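Local atomic coordinates of DNA polymerase (PDB entry 2PYJ), a protein that replicates the DNA of Bacillus phage phi29 by protein-primed, strand-displacing synthesis of high processivity and fidelity, its natural form also carrying a 3'-5' exonuclease. Residues 252-257 with 431-436; 291-296 with 341-346; 362-367 with 384-389. The protein carries 2 engineered substitutions. One frame throughout, in Å; residues are numbered along the deposited sequence.

Contact 1: 252-257 with 431-436; sequences SLYPAQ and VFITAW. With DGT (2'-deoxyguanosine-5'-triphosphate), chain T; EDO (1,2-ethanediol), chain B.
The ring of Tyr-254 stands between the incoming dGTP and Ile-433 and Thr-434 of helix 427-447. Over one ring face, toward its rim, lies C2' of the nucleotide sugar, 3.5 Å above the plane. The two residues of helix 427-447 approach obliquely: CG2 of Thr-434 is 3.7 Å from Tyr-254 CE1, and CG2 of Ile-433 lies 3.8 Å from Tyr-254 CB at the root of the side chain. Tyr-390 adds an edge-to-face ring contact. The amide of Gln-257 meets the root of the Trp-436 side chain and its carbonyl, the planes of amide and indole being 45° apart. Among the side-chain atoms of Trp-436 the amide oxygen OE1 comes nearest to CB, at 3.4 Å, while the indole N-H is spent on the carbonyl of Leu-262.

With CG beside its own backbone N (chi1 -73°), the Tyr-254 side chain runs along the sugar, and its hydroxyl reaches a water at 2.8 Å from OH; the same water donates to Thr-434 O. Gln-257 OE1 also lies 3.3 Å from Trp-436 O, but both are acceptors, and OE1 is satisfied by Arg-261. Thr-434 turns its methyl to the tyrosine and bonds through OG1 to Arg-227 O.

The direct grip across the helices is therefore apolar, whereas polar backbone groups face the nucleotide. Tyr-254 N bonds to the sugar O3' at 3.2 Å and nearly straight (173°), and Ser-252 N bonds to the bridging oxygen O3B of the triphosphate. With C2' pressed against the ring, a ribose hydroxyl on that carbon would meet the tyrosine, consistent with the steric gate of family B polymerases and with the probable part of Tyr-254 in nucleotide selection.

Contact 2: 291-296 with 341-346; sequences EFELKE and DLYNVE
Glu-291 and Tyr-343 form the first of three antiparallel pairs that bind strand 283-294 to strand 340-356. Tyr-343 N gives its hydrogen to Glu-291 O at 2.9 Å, and Glu-291 N returns a bond to Tyr-343 O at 3.1 Å. Two residues on, Glu-293 and Asp-341 are again a hydrogen-bonded pair, with Asp-341 N 2.8 Å from Glu-293 O. The pair between them, Phe-292 with Leu-342, is non-hydrogen-bonded, yet the backbones stay close enough for a CA-H...O contact from Phe-292 CA to Asp-341 O at 3.3 Å. This backbone core is the tight part of the contact.

The side chains of Glu-291, Glu-293, Asp-341 and Tyr-343 make the looser face. Glu-293 CG lies 3.7 Å from Tyr-343 CE1, and the bend beyond it (chi2 -66°) turns the carboxylate away toward Ser-318, its plane 57° from that of the phenol ring. Lys-295 crosses Asp-341 at roughly a right angle. Its CE passes 3.4 Å from Asp-341 OD1, but its ammonium goes on to Lys-337 O and stays beyond salt-bridge distance of the acid. The run of pairs is interrupted where the chain turns a corner at Asn-344, its backbone in the left-handed helical region; beyond it Glu-346 bonds to the backbone of Arg-289.

Phe-292 and Leu-342 project from the other face. There the phenylalanine packs on Ile-302 and Leu-316 and meets the ring of Tyr-340 with steeply inclined planes. Ser-319 and Lys-317 bond to the backbone of residues 292-294, strand 340-356 runs along their other edge, and helix 330-339 leads into that strand.

Contact 3: 362-367 with 384-389; sequences DFIDKW and LMLNSL. With DGT (2'-deoxyguanosine-5'-triphosphate), chain T; EDO (1,2-ethanediol), chain C; nucleotides of chain D.
Met-385 lies across the indole of Trp-367, its CG 3.5 Å from the centroid of the six-membered ring and practically on the ring normal (2°). This is a CH-pi contact over the face. Bends at the second and third torsions of the methionine carry the sulfur past that centre, so that SD stands 4.7 Å from the same centroid in an oblique Met-aromatic contact, and bring CE to 3.7 Å from Trp-367 CZ2. The opposite face of the indole is met by CE of the preceding residue, Lys-366.

Phe-363 and Leu-389 extend toward each other from opposite directions. CG of Phe-363 swings away from its own backbone N (chi1 178°), projecting the ring across to helix 376-393, where Leu-389 CD2 sits 3.8 Å from the ring centroid, over the face. Trp-367 CD1 covers the other face, and Met-385 O comes in the ring plane at the edge, 3.7 Å from CZ. That carbonyl also accepts from Ser-194 of helix 190-202.

Leu-386 packs on the tryptophan and the isoleucine: its CG is 3.7 Å from Trp-367 CB, and its CD2 meets Ile-364 CG1 at 4.0 Å, the latter two side chains nearly perpendicular.

On the far side of helix 376-393, Asn-387 makes weak bonds to O1B and O3' of dGTP, and Leu-384 and Ser-388 lie against the templating deoxycytidine DC4 of chain D, which faces the incoming base. Two antiparallel helices with an aromatic and aliphatic core, the second turned to nucleotide and template, are the fingers of a family B polymerase.

In the fold
All three contacts belong to the region for initiation, polymerization and pyrophosphorolysis. Contact 1, between helices 253-260 and 427-447, closes a long loop of chain inside which contact 2 comes first and contact 3 second; strand 340-356 leads on to helix 361-373. Contacts 1 and 3 have centres about 13 Å apart and touch directly: Pro-255 packs against Ile-364, Leu-386 and Asn-387, so the palm helix meets the fingers where both reach the dGTP. Contact 2 stands apart in a five-stranded antiparallel sheet, its centre about 26 Å from contact 1 and 39 Å from contact 3. Contacts 1 and 3 thus border the nucleotide pocket, whereas contact 2 belongs to a peripheral insertion, probably TPR1.

Contact 1: 252-257 with 431-436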
loop_
_atom_site.group_PDB
_atom_site.type_symbol
_atom_site.label_atom_id
_atom_site.label_comp_id
_atom_site.label_asym_id
_atom_site.label_seq_id
_atom_site.Cartn_x
_atom_site.Cartn_y
_atom_site.Cartn_z
ATOM N N SER G 252 -12.150 -8.648 3.329
ATOM C CA SER G 252 -12.171 -7.184 3.545
ATOM C C SER G 252 -12.317 -6.792 5.015
ATOM O O SER G 252 -13.339 -6.205 5.397
ATOM C CB SER G 252 -13.299 -6.533 2.727
ATOM O OG SER G 252 -13.059 -6.628 1.341
ATOM N N LEU G 253 -11.297 -7.083 5.839
ATOM C CA LEU G 253 -11.424 -6.883 7.295
ATOM C C LEU G 253 -11.680 -5.437 7.726
ATOM O O LEU G 253 -12.606 -5.182 8.477
ATOM C CB LEU G 253 -10.224 -7.443 8.087
ATOM C CG LEU G 253 -10.379 -7.270 9.624
ATOM C CD1 LEU G 253 -11.576 -8.062 10.191
ATOM C CD2 LEU G 253 -9.105 -7.600 10.403
ATOM N N TYR G 254 -10.855 -4.499 7.277
ATOM C CA TYR G 254 -11.017 -3.117 7.728
ATOM C C TYR G 254 -12.354 -2.519 7.242
ATOM O O TYR G 254 -13.043 -1.885 8.024
ATOM C CB TYR G 254 -9.827 -2.238 7.314
ATOM C CG TYR G 254 -8.522 -2.477 8.080
ATOM C CD1 TYR G 254 -7.565 -1.474 8.157
ATOM C CD2 TYR G 254 -8.246 -3.708 8.711
ATOM C CE1 TYR G 254 -6.344 -1.674 8.830
ATOM C CE2 TYR G 254 -7.034 -3.915 9.388
ATOM C CZ TYR G 254 -6.084 -2.888 9.435
ATOM O OH TYR G 254 -4.890 -3.068 10.111
ATOM N N PRO G 255 -12.705 -2.700 5.939
ATOM C CA PRO G 255 -14.039 -2.298 5.458
ATOM C C PRO G 255 -15.221 -2.959 6.209
ATOM O O PRO G 255 -16.267 -2.357 6.328
ATOM C CB PRO G 255 -14.033 -2.723 3.984
ATOM C CG PRO G 255 -12.597 -2.757 3.603
ATOM C CD PRO G 255 -11.871 -3.219 4.832
ATOM N N ALA G 256 -15.031 -4.187 6.694
ATOM C CA ALA G 256 -16.035 -4.865 7.542
ATOM C C ALA G 256 -16.206 -4.158 8.896
ATOM O O ALA G 256 -17.312 -4.063 9.400
ATOM C CB ALA G 256 -15.662 -6.321 7.755
ATOM N N GLN G 257 -15.106 -3.670 9.471
ATOM C CA GLN G 257 -15.172 -2.873 10.706
ATOM C C GLN G 257 -15.888 -1.547 10.443
ATOM O O GLN G 257 -16.758 -1.138 11.202
ATOM C CB GLN G 257 -13.765 -2.627 11.289
ATOM C CG GLN G 257 -12.981 -3.902 11.605
ATOM C CD GLN G 257 -13.809 -4.961 12.284
ATOM O OE1 GLN G 257 -14.142 -4.842 13.446
ATOM N NE2 GLN G 257 -14.146 -6.006 11.554
ATOM N N VAL G 431 -7.761 5.449 13.801
ATOM C CA VAL G 431 -7.493 4.869 15.119
ATOM C C VAL G 431 -8.449 3.709 15.440
ATOM O O VAL G 431 -8.016 2.630 15.858
ATOM C CB VAL G 431 -7.580 5.948 16.248
ATOM C CG1 VAL G 431 -7.539 5.311 17.633
ATOM C CG2 VAL G 431 -6.449 7.010 16.101
ATOM N N PHE G 432 -9.747 3.935 15.257
ATOM C CA PHE G 432 -10.736 2.952 15.693
ATOM C C PHE G 432 -11.002 1.851 14.676
ATOM O O PHE G 432 -11.404 0.747 15.062
ATOM C CB PHE G 432 -12.036 3.643 16.140
ATOM C CG PHE G 432 -11.926 4.283 17.493
ATOM C CD1 PHE G 432 -11.413 5.572 17.630
ATOM C CD2 PHE G 432 -12.306 3.593 18.633
ATOM C CE1 PHE G 432 -11.288 6.161 18.865
ATOM C CE2 PHE G 432 -12.195 4.176 19.882
ATOM C CZ PHE G 432 -11.688 5.463 20.001
ATOM N N ILE G 433 -10.761 2.129 13.389
ATOM C CA ILE G 433 -10.888 1.090 12.358
ATOM C C ILE G 433 -9.878 -0.020 12.655
ATOM O O ILE G 433 -10.242 -1.199 12.678
ATOM C CB ILE G 433 -10.741 1.642 10.912
ATOM C CG1 ILE G 433 -12.005 2.422 10.509
ATOM C CG2 ILE G 433 -10.495 0.479 9.888
ATOM C CD1 ILE G 433 -11.780 3.438 9.408
ATOM N N THR G 434 -8.628 0.373 12.920
ATOM C CA THR G 434 -7.550 -0.596 13.203
ATOM C C THR G 434 -7.684 -1.252 14.557
ATOM O O THR G 434 -7.335 -2.408 14.697
ATOM C CB THR G 434 -6.133 0.010 13.088
ATOM O OG1 THR G 434 -5.949 1.026 14.080
ATOM C CG2 THR G 434 -5.883 0.589 11.666
ATOM N N ALA G 435 -8.155 -0.502 15.558
ATOM C CA ALA G 435 -8.411 -1.055 16.901
ATOM C C ALA G 435 -9.452 -2.183 16.876
ATOM O O ALA G 435 -9.270 -3.222 17.527
ATOM C CB ALA G 435 -8.843 0.043 17.860
ATOM N N TRP G 436 -10.535 -1.966 16.131
ATOM C CA TRP G 436 -11.602 -2.971 15.973
ATOM C C TRP G 436 -11.138 -4.175 15.138
ATOM O O TRP G 436 -11.556 -5.294 15.378
ATOM C CB TRP G 436 -12.849 -2.349 15.321
ATOM C CG TRP G 436 -13.797 -1.650 16.285
ATOM C CD1 TRP G 436 -14.169 -0.343 16.255
ATOM C CD2 TRP G 436 -14.488 -2.240 17.407
ATOM N NE1 TRP G 436 -15.053 -0.072 17.289
ATOM C CE2 TRP G 436 -15.261 -1.219 18.005
ATOM C CE3 TRP G 436 -14.527 -3.532 17.962
ATOM C CZ2 TRP G 436 -16.068 -1.445 19.132
ATOM C CZ3 TRP G 436 -15.319 -3.755 19.076
ATOM C CH2 TRP G 436 -16.081 -2.716 19.651
HETATM P PG DGT T . -9.435 -9.939 1.111
HETATM O O1G DGT T . -8.612 -9.821 -0.147
HETATM O O2G DGT T . -10.843 -10.375 0.811
HETATM O O3G DGT T . -8.809 -10.612 2.362
HETATM O O3B DGT T . -9.569 -8.377 1.535
HETATM P PB DGT T . -8.799 -7.655 2.766
HETATM O O1B DGT T . -9.197 -6.201 2.716
HETATM O O2B DGT T . -8.894 -8.518 4.028
HETATM O O3A DGT T . -7.245 -7.664 2.292
HETATM P PA DGT T . -6.052 -8.389 3.097
HETATM O O1A DGT T . -4.903 -8.463 2.078
HETATM O O2A DGT T . -6.555 -9.653 3.860
HETATM O "O5'" DGT T . -5.596 -7.235 4.093
HETATM C "C5'" DGT T . -6.136 -7.112 5.392
HETATM C "C4'" DGT T . -6.268 -5.654 5.747
HETATM O "O4'" DGT T . -4.989 -4.965 5.724
HETATM C "C3'" DGT T . -7.188 -4.847 4.833
HETATM O "O3'" DGT T . -8.592 -5.013 5.104
HETATM C "C2'" DGT T . -6.727 -3.452 5.158
HETATM C "C1'" DGT T . -5.211 -3.627 5.310
HETATM N N9 DGT T . -4.684 -3.415 3.953
HETATM C C8 DGT T . -4.349 -4.345 3.020
HETATM N N7 DGT T . -3.953 -3.720 1.878
HETATM C C5 DGT T . -4.044 -2.399 2.089
HETATM C C6 DGT T . -3.783 -1.173 1.314
HETATM O O6 DGT T . -3.364 -1.215 0.141
HETATM N N1 DGT T . -4.023 0.004 1.890
HETATM C C2 DGT T . -4.484 0.121 3.150
HETATM N N2 DGT T . -4.682 1.359 3.640
HETATM N N3 DGT T . -4.745 -0.974 3.935
HETATM C C4 DGT T . -4.543 -2.217 3.442
HETATM C C1 EDO B . -15.230 -9.380 10.870
HETATM O O1 EDO B . -14.870 -10.766 11.007
HETATM C C2 EDO B . -16.179 -8.974 12.000
HETATM O O2 EDO B . -16.445 -7.565 11.961
HETATM O O HOH W 1 -5.599 -4.008 12.665
#

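Contact 2: 291-296 with 341-346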
loop_
_atom_site.group_PDB
_atom_site.type_symbol
_atom_site.label_atom_id
_atom_site.label_comp_id
_atom_site.label_asym_id
_atom_site.label_seq_id
_atom_site.Cartn_x
_atom_site.Cartn_y
_atom_site.Cartn_z
ATOM N N GLU G 291 2.447 -0.268 34.454
ATOM C CA GLU G 291 3.250 -1.481 34.298
ATOM C C GLU G 291 2.278 -2.619 34.050
ATOM O O GLU G 291 1.102 -2.491 34.373
ATOM C CB GLU G 291 4.098 -1.723 35.534
ATOM C CG GLU G 291 4.947 -0.513 35.887
ATOM C CD GLU G 291 5.884 -0.763 37.021
ATOM O OE1 GLU G 291 5.686 -0.153 38.083
ATOM O OE2 GLU G 291 6.817 -1.563 36.857
ATOM N N PHE G 292 2.743 -3.712 33.454
ATOM C CA PHE G 292 1.845 -4.823 33.116
ATOM C C PHE G 292 2.534 -6.176 33.107
ATOM O O PHE G 292 3.738 -6.261 32.948
ATOM C CB PHE G 292 1.135 -4.582 31.764
ATOM C CG PHE G 292 2.087 -4.327 30.612
ATOM C CD1 PHE G 292 2.681 -5.393 29.928
ATOM C CD2 PHE G 292 2.383 -3.017 30.209
ATOM C CE1 PHE G 292 3.559 -5.157 28.869
ATOM C CE2 PHE G 292 3.252 -2.780 29.163
ATOM C CZ PHE G 292 3.845 -3.851 28.493
ATOM N N GLU G 293 1.734 -7.227 33.298
ATOM C CA GLU G 293 2.173 -8.614 33.180
ATOM C C GLU G 293 1.102 -9.393 32.440
ATOM O O GLU G 293 -0.075 -9.300 32.784
ATOM C CB GLU G 293 2.386 -9.246 34.565
ATOM C CG GLU G 293 3.598 -8.725 35.323
ATOM C CD GLU G 293 4.924 -9.083 34.669
ATOM O OE1 GLU G 293 5.001 -10.110 33.957
ATOM O OE2 GLU G 293 5.897 -8.337 34.885
ATOM N N LEU G 294 1.512 -10.165 31.431
ATOM C CA LEU G 294 0.596 -11.026 30.664
ATOM C C LEU G 294 -0.068 -12.071 31.552
ATOM O O LEU G 294 0.610 -12.718 32.354
ATOM C CB LEU G 294 1.362 -11.750 29.551
ATOM C CG LEU G 294 0.556 -12.534 28.517
ATOM C CD1 LEU G 294 -0.355 -11.617 27.702
ATOM C CD2 LEU G 294 1.502 -13.296 27.596
ATOM N N LYS G 295 -1.385 -12.245 31.397
ATOM C CA LYS G 295 -2.112 -13.291 32.124
ATOM C C LYS G 295 -1.798 -14.638 31.502
ATOM O O LYS G 295 -1.699 -14.751 30.281
ATOM C CB LYS G 295 -3.629 -13.050 32.086
ATOM C CG LYS G 295 -4.067 -11.800 32.814
ATOM C CD LYS G 295 -5.574 -11.579 32.725
ATOM C CE LYS G 295 -6.007 -10.435 33.627
ATOM N NZ LYS G 295 -7.394 -10.017 33.386
ATOM N N GLU G 296 -1.650 -15.661 32.346
ATOM C CA GLU G 296 -1.386 -17.024 31.871
ATOM C C GLU G 296 -2.493 -17.448 30.899
ATOM O O GLU G 296 -3.685 -17.226 31.154
ATOM C CB GLU G 296 -1.254 -18.001 33.062
ATOM C CG GLU G 296 -1.629 -19.483 32.776
ATOM C CD GLU G 296 -0.492 -20.316 32.168
ATOM O OE1 GLU G 296 -0.705 -21.535 31.947
ATOM O OE2 GLU G 296 0.607 -19.767 31.918
ATOM N N ASP G 341 -2.628 -8.389 33.477
ATOM C CA ASP G 341 -2.737 -7.762 34.780
ATOM C C ASP G 341 -2.039 -6.394 34.694
ATOM O O ASP G 341 -0.865 -6.312 34.333
ATOM C CB ASP G 341 -2.086 -8.630 35.856
ATOM C CG ASP G 341 -2.863 -9.921 36.124
ATOM O OD1 ASP G 341 -4.084 -9.859 36.380
ATOM O OD2 ASP G 341 -2.244 -10.997 36.088
ATOM N N LEU G 342 -2.780 -5.332 34.992
ATOM C CA LEU G 342 -2.244 -3.970 34.971
ATOM C C LEU G 342 -1.920 -3.510 36.393
ATOM O O LEU G 342 -2.688 -3.768 37.337
ATOM C CB LEU G 342 -3.236 -2.999 34.308
ATOM C CG LEU G 342 -3.341 -3.003 32.779
ATOM C CD1 LEU G 342 -4.115 -4.202 32.280
ATOM C CD2 LEU G 342 -3.998 -1.716 32.276
ATOM N N TYR G 343 -0.776 -2.841 36.544
ATOM C CA TYR G 343 -0.325 -2.347 37.848
ATOM C C TYR G 343 -0.041 -0.868 37.777
ATOM O O TYR G 343 0.383 -0.360 36.734
ATOM C CB TYR G 343 0.960 -3.070 38.298
ATOM C CG TYR G 343 0.853 -4.571 38.341
ATOM C CD1 TYR G 343 1.233 -5.351 37.239
ATOM C CD2 TYR G 343 0.376 -5.226 39.486
ATOM C CE1 TYR G 343 1.134 -6.758 37.277
ATOM C CE2 TYR G 343 0.271 -6.627 39.534
ATOM C CZ TYR G 343 0.652 -7.384 38.428
ATOM O OH TYR G 343 0.554 -8.758 38.476
ATOM N N ASN G 344 -0.259 -0.179 38.894
ATOM C CA ASN G 344 0.112 1.233 39.034
ATOM C C ASN G 344 -0.349 2.074 37.856
ATOM O O ASN G 344 0.453 2.811 37.247
ATOM C CB ASN G 344 1.640 1.373 39.178
ATOM C CG ASN G 344 2.204 0.601 40.364
ATOM O OD1 ASN G 344 3.365 0.197 40.346
ATOM N ND2 ASN G 344 1.394 0.410 41.402
ATOM N N VAL G 345 -1.632 1.966 37.519
ATOM C CA VAL G 345 -2.144 2.651 36.345
ATOM C C VAL G 345 -2.397 4.115 36.670
ATOM O O VAL G 345 -3.147 4.454 37.594
ATOM C CB VAL G 345 -3.410 1.983 35.756
ATOM C CG1 VAL G 345 -3.796 2.652 34.420
ATOM C CG2 VAL G 345 -3.167 0.487 35.553
ATOM N N GLU G 346 -1.737 4.977 35.910
ATOM C CA GLU G 346 -1.914 6.401 36.021
ATOM C C GLU G 346 -2.736 6.847 34.823
ATOM O O GLU G 346 -2.248 6.823 33.694
ATOM C CB GLU G 346 -0.548 7.089 36.023
ATOM C CG GLU G 346 -0.603 8.573 36.318
ATOM C CD GLU G 346 0.708 9.268 36.059
ATOM O OE1 GLU G 346 1.742 8.577 35.915
ATOM O OE2 GLU G 346 0.706 10.511 36.009
HETATM O O HOH W 2 -0.025 -11.804 35.232
#

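Contact 3: 362-367 with 384-389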
loop_
_atom_site.group_PDB
_atom_site.type_symbol
_atom_site.label_atom_id
_atom_site.label_comp_id
_atom_site.label_asym_id
_atom_site.label_seq_id
_atom_site.Cartn_x
_atom_site.Cartn_y
_atom_site.Cartn_z
ATOM N N ASP G 362 -23.318 2.731 1.865
ATOM C CA ASP G 362 -23.523 2.736 0.407
ATOM C C ASP G 362 -22.230 2.580 -0.367
ATOM O O ASP G 362 -22.200 1.917 -1.398
ATOM C CB ASP G 362 -24.198 4.030 -0.040
ATOM C CG ASP G 362 -25.649 4.093 0.342
ATOM O OD1 ASP G 362 -26.210 3.066 0.777
ATOM O OD2 ASP G 362 -26.234 5.178 0.196
ATOM N N PHE G 363 -21.177 3.223 0.119
ATOM C CA PHE G 363 -19.868 3.129 -0.515
ATOM C C PHE G 363 -19.359 1.693 -0.436
ATOM O O PHE G 363 -18.852 1.153 -1.434
ATOM C CB PHE G 363 -18.873 4.079 0.147
ATOM C CG PHE G 363 -17.477 4.000 -0.429
ATOM C CD1 PHE G 363 -17.100 4.816 -1.493
ATOM C CD2 PHE G 363 -16.544 3.100 0.089
ATOM C CE1 PHE G 363 -15.787 4.740 -2.039
ATOM C CE2 PHE G 363 -15.239 3.018 -0.447
ATOM C CZ PHE G 363 -14.871 3.845 -1.513
ATOM N N ILE G 364 -19.492 1.082 0.745
ATOM C CA ILE G 364 -19.002 -0.277 0.948
ATOM C C ILE G 364 -19.846 -1.295 0.183
ATOM O O ILE G 364 -19.286 -2.201 -0.431
ATOM C CB ILE G 364 -18.838 -0.646 2.446
ATOM C CG1 ILE G 364 -17.703 0.185 3.068
ATOM C CG2 ILE G 364 -18.489 -2.134 2.608
ATOM C CD1 ILE G 364 -17.599 0.075 4.597
ATOM N N ASP G 365 -21.176 -1.123 0.197
ATOM C CA ASP G 365 -22.087 -1.934 -0.631
ATOM C C ASP G 365 -21.701 -1.922 -2.128
ATOM O O ASP G 365 -21.692 -2.971 -2.782
ATOM C CB ASP G 365 -23.531 -1.452 -0.475
ATOM C CG ASP G 365 -24.166 -1.886 0.849
ATOM O OD1 ASP G 365 -23.615 -2.789 1.522
ATOM O OD2 ASP G 365 -25.225 -1.321 1.210
ATOM N N LYS G 366 -21.380 -0.739 -2.652
ATOM C CA LYS G 366 -21.012 -0.592 -4.067
ATOM C C LYS G 366 -19.757 -1.398 -4.423
ATOM O O LYS G 366 -19.786 -2.262 -5.314
ATOM C CB LYS G 366 -20.796 0.887 -4.419
ATOM C CG LYS G 366 -20.212 1.117 -5.816
ATOM C CD LYS G 366 -19.825 2.555 -6.034
ATOM C CE LYS G 366 -19.383 2.782 -7.465
ATOM N NZ LYS G 366 -18.822 4.145 -7.655
ATOM N N TRP G 367 -18.668 -1.106 -3.724
ATOM C CA TRP G 367 -17.362 -1.682 -4.046
ATOM C C TRP G 367 -17.227 -3.136 -3.616
ATOM O O TRP G 367 -16.442 -3.886 -4.202
ATOM C CB TRP G 367 -16.249 -0.814 -3.470
ATOM C CG TRP G 367 -16.134 0.466 -4.223
ATOM C CD1 TRP G 367 -16.491 1.710 -3.794
ATOM C CD2 TRP G 367 -15.663 0.622 -5.569
ATOM N NE1 TRP G 367 -16.256 2.638 -4.784
ATOM C CE2 TRP G 367 -15.748 1.995 -5.885
ATOM C CE3 TRP G 367 -15.166 -0.268 -6.535
ATOM C CZ2 TRP G 367 -15.351 2.507 -7.131
ATOM C CZ3 TRP G 367 -14.781 0.240 -7.778
ATOM C CH2 TRP G 367 -14.878 1.614 -8.063
ATOM N N LEU G 384 -8.960 -2.228 -3.378
ATOM C CA LEU G 384 -8.178 -1.031 -3.140
ATOM C C LEU G 384 -9.063 0.202 -2.866
ATOM O O LEU G 384 -8.712 1.032 -2.037
ATOM C CB LEU G 384 -7.219 -0.766 -4.318
ATOM C CG LEU G 384 -6.280 0.451 -4.269
ATOM C CD1 LEU G 384 -5.424 0.469 -3.017
ATOM C CD2 LEU G 384 -5.404 0.497 -5.529
ATOM N N MET G 385 -10.192 0.331 -3.567
ATOM C CA MET G 385 -11.102 1.434 -3.293
ATOM C C MET G 385 -11.536 1.372 -1.815
ATOM O O MET G 385 -11.503 2.366 -1.114
ATOM C CB MET G 385 -12.324 1.414 -4.232
ATOM C CG MET G 385 -11.984 1.542 -5.720
ATOM S SD MET G 385 -10.988 2.994 -6.128
ATOM C CE MET G 385 -12.265 4.256 -6.131
ATOM N N LEU G 386 -11.912 0.183 -1.364
ATOM C CA LEU G 386 -12.346 -0.046 0.033
ATOM C C LEU G 386 -11.243 0.257 1.054
ATOM O O LEU G 386 -11.466 0.977 2.035
ATOM C CB LEU G 386 -12.841 -1.501 0.197
ATOM C CG LEU G 386 -14.112 -1.853 -0.577
ATOM C CD1 LEU G 386 -14.228 -3.348 -0.803
ATOM C CD2 LEU G 386 -15.354 -1.302 0.160
ATOM N N ASN G 387 -10.045 -0.261 0.803
ATOM C CA ASN G 387 -8.927 -0.101 1.738
ATOM C C ASN G 387 -8.296 1.298 1.744
ATOM O O ASN G 387 -7.848 1.771 2.791
ATOM C CB ASN G 387 -7.867 -1.172 1.479
ATOM C CG ASN G 387 -8.346 -2.567 1.852
ATOM O OD1 ASN G 387 -9.239 -2.721 2.679
ATOM N ND2 ASN G 387 -7.752 -3.590 1.236
ATOM N N SER G 388 -8.264 1.956 0.581
ATOM C CA SER G 388 -7.662 3.295 0.472
ATOM C C SER G 388 -8.546 4.376 1.072
ATOM O O SER G 388 -8.061 5.431 1.432
ATOM C CB SER G 388 -7.287 3.634 -0.981
ATOM O OG SER G 388 -8.422 3.789 -1.808
ATOM N N LEU G 389 -9.848 4.110 1.188
ATOM C CA LEU G 389 -10.743 5.039 1.898
ATOM C C LEU G 389 -10.333 5.099 3.366
ATOM O O LEU G 389 -10.173 6.178 3.926
ATOM C CB LEU G 389 -12.218 4.646 1.758
ATOM C CG LEU G 389 -13.186 5.711 2.324
ATOM C CD1 LEU G 389 -13.032 7.054 1.601
ATOM C CD2 LEU G 389 -14.645 5.246 2.296
HETATM P PG DGT T . -9.435 -9.939 1.111
HETATM O O1G DGT T . -8.612 -9.821 -0.147
HETATM O O2G DGT T . -10.843 -10.375 0.811
HETATM O O3G DGT T . -8.809 -10.612 2.362
HETATM O O3B DGT T . -9.569 -8.377 1.535
HETATM P PB DGT T . -8.799 -7.655 2.766
HETATM O O1B DGT T . -9.197 -6.201 2.716
HETATM O O2B DGT T . -8.894 -8.518 4.028
HETATM O O3A DGT T . -7.245 -7.664 2.292
HETATM P PA DGT T . -6.052 -8.389 3.097
HETATM O O1A DGT T . -4.903 -8.463 2.078
HETATM O O2A DGT T . -6.555 -9.653 3.860
HETATM O "O5'" DGT T . -5.596 -7.235 4.093
HETATM C "C5'" DGT T . -6.136 -7.112 5.392
HETATM C "C4'" DGT T . -6.268 -5.654 5.747
HETATM O "O4'" DGT T . -4.989 -4.965 5.724
HETATM C "C3'" DGT T . -7.188 -4.847 4.833
HETATM O "O3'" DGT T . -8.592 -5.013 5.104
HETATM C "C2'" DGT T . -6.727 -3.452 5.158
HETATM C "C1'" DGT T . -5.211 -3.627 5.310
HETATM N N9 DGT T . -4.684 -3.415 3.953
HETATM C C8 DGT T . -4.349 -4.345 3.020
HETATM N N7 DGT T . -3.953 -3.720 1.878
HETATM C C5 DGT T . -4.044 -2.399 2.089
HETATM C C6 DGT T . -3.783 -1.173 1.314
HETATM O O6 DGT T . -3.364 -1.215 0.141
HETATM N N1 DGT T . -4.023 0.004 1.890
HETATM C C2 DGT T . -4.484 0.121 3.150
HETATM N N2 DGT T . -4.682 1.359 3.640
HETATM N N3 DGT T . -4.745 -0.974 3.935
HETATM C C4 DGT T . -4.543 -2.217 3.442
HETATM C C1 EDO C . -18.927 2.347 -11.537
HETATM O O1 EDO C . -19.751 1.267 -11.062
HETATM C C2 EDO C . -17.575 2.335 -10.818
HETATM O O2 EDO C . -17.138 3.673 -10.518
ATOM P P DC D 4 -2.793 9.354 -2.900
ATOM O OP1 DC D 4 -2.342 8.025 -3.370
ATOM O OP2 DC D 4 -3.962 9.994 -3.503
ATOM O "O5'" DC D 4 -3.028 9.407 -1.329
ATOM C "C5'" DC D 4 -2.211 8.747 -0.426
ATOM C "C4'" DC D 4 -3.114 8.162 0.629
ATOM O "O4'" DC D 4 -4.018 7.203 0.002
ATOM C "C3'" DC D 4 -2.378 7.422 1.711
ATOM O "O3'" DC D 4 -2.010 8.343 2.747
ATOM C "C2'" DC D 4 -3.430 6.425 2.151
ATOM C "C1'" DC D 4 -4.190 6.095 0.861
ATOM N N1 DC D 4 -3.707 4.808 0.232
ATOM C C2 DC D 4 -3.951 3.605 0.920
ATOM O O2 DC D 4 -4.551 3.611 1.996
ATOM N N3 DC D 4 -3.525 2.447 0.386
ATOM C C4 DC D 4 -2.875 2.428 -0.767
ATOM N N4 DC D 4 -2.483 1.236 -1.209
ATOM C C5 DC D 4 -2.609 3.629 -1.499
ATOM C C6 DC D 4 -3.033 4.784 -0.964
#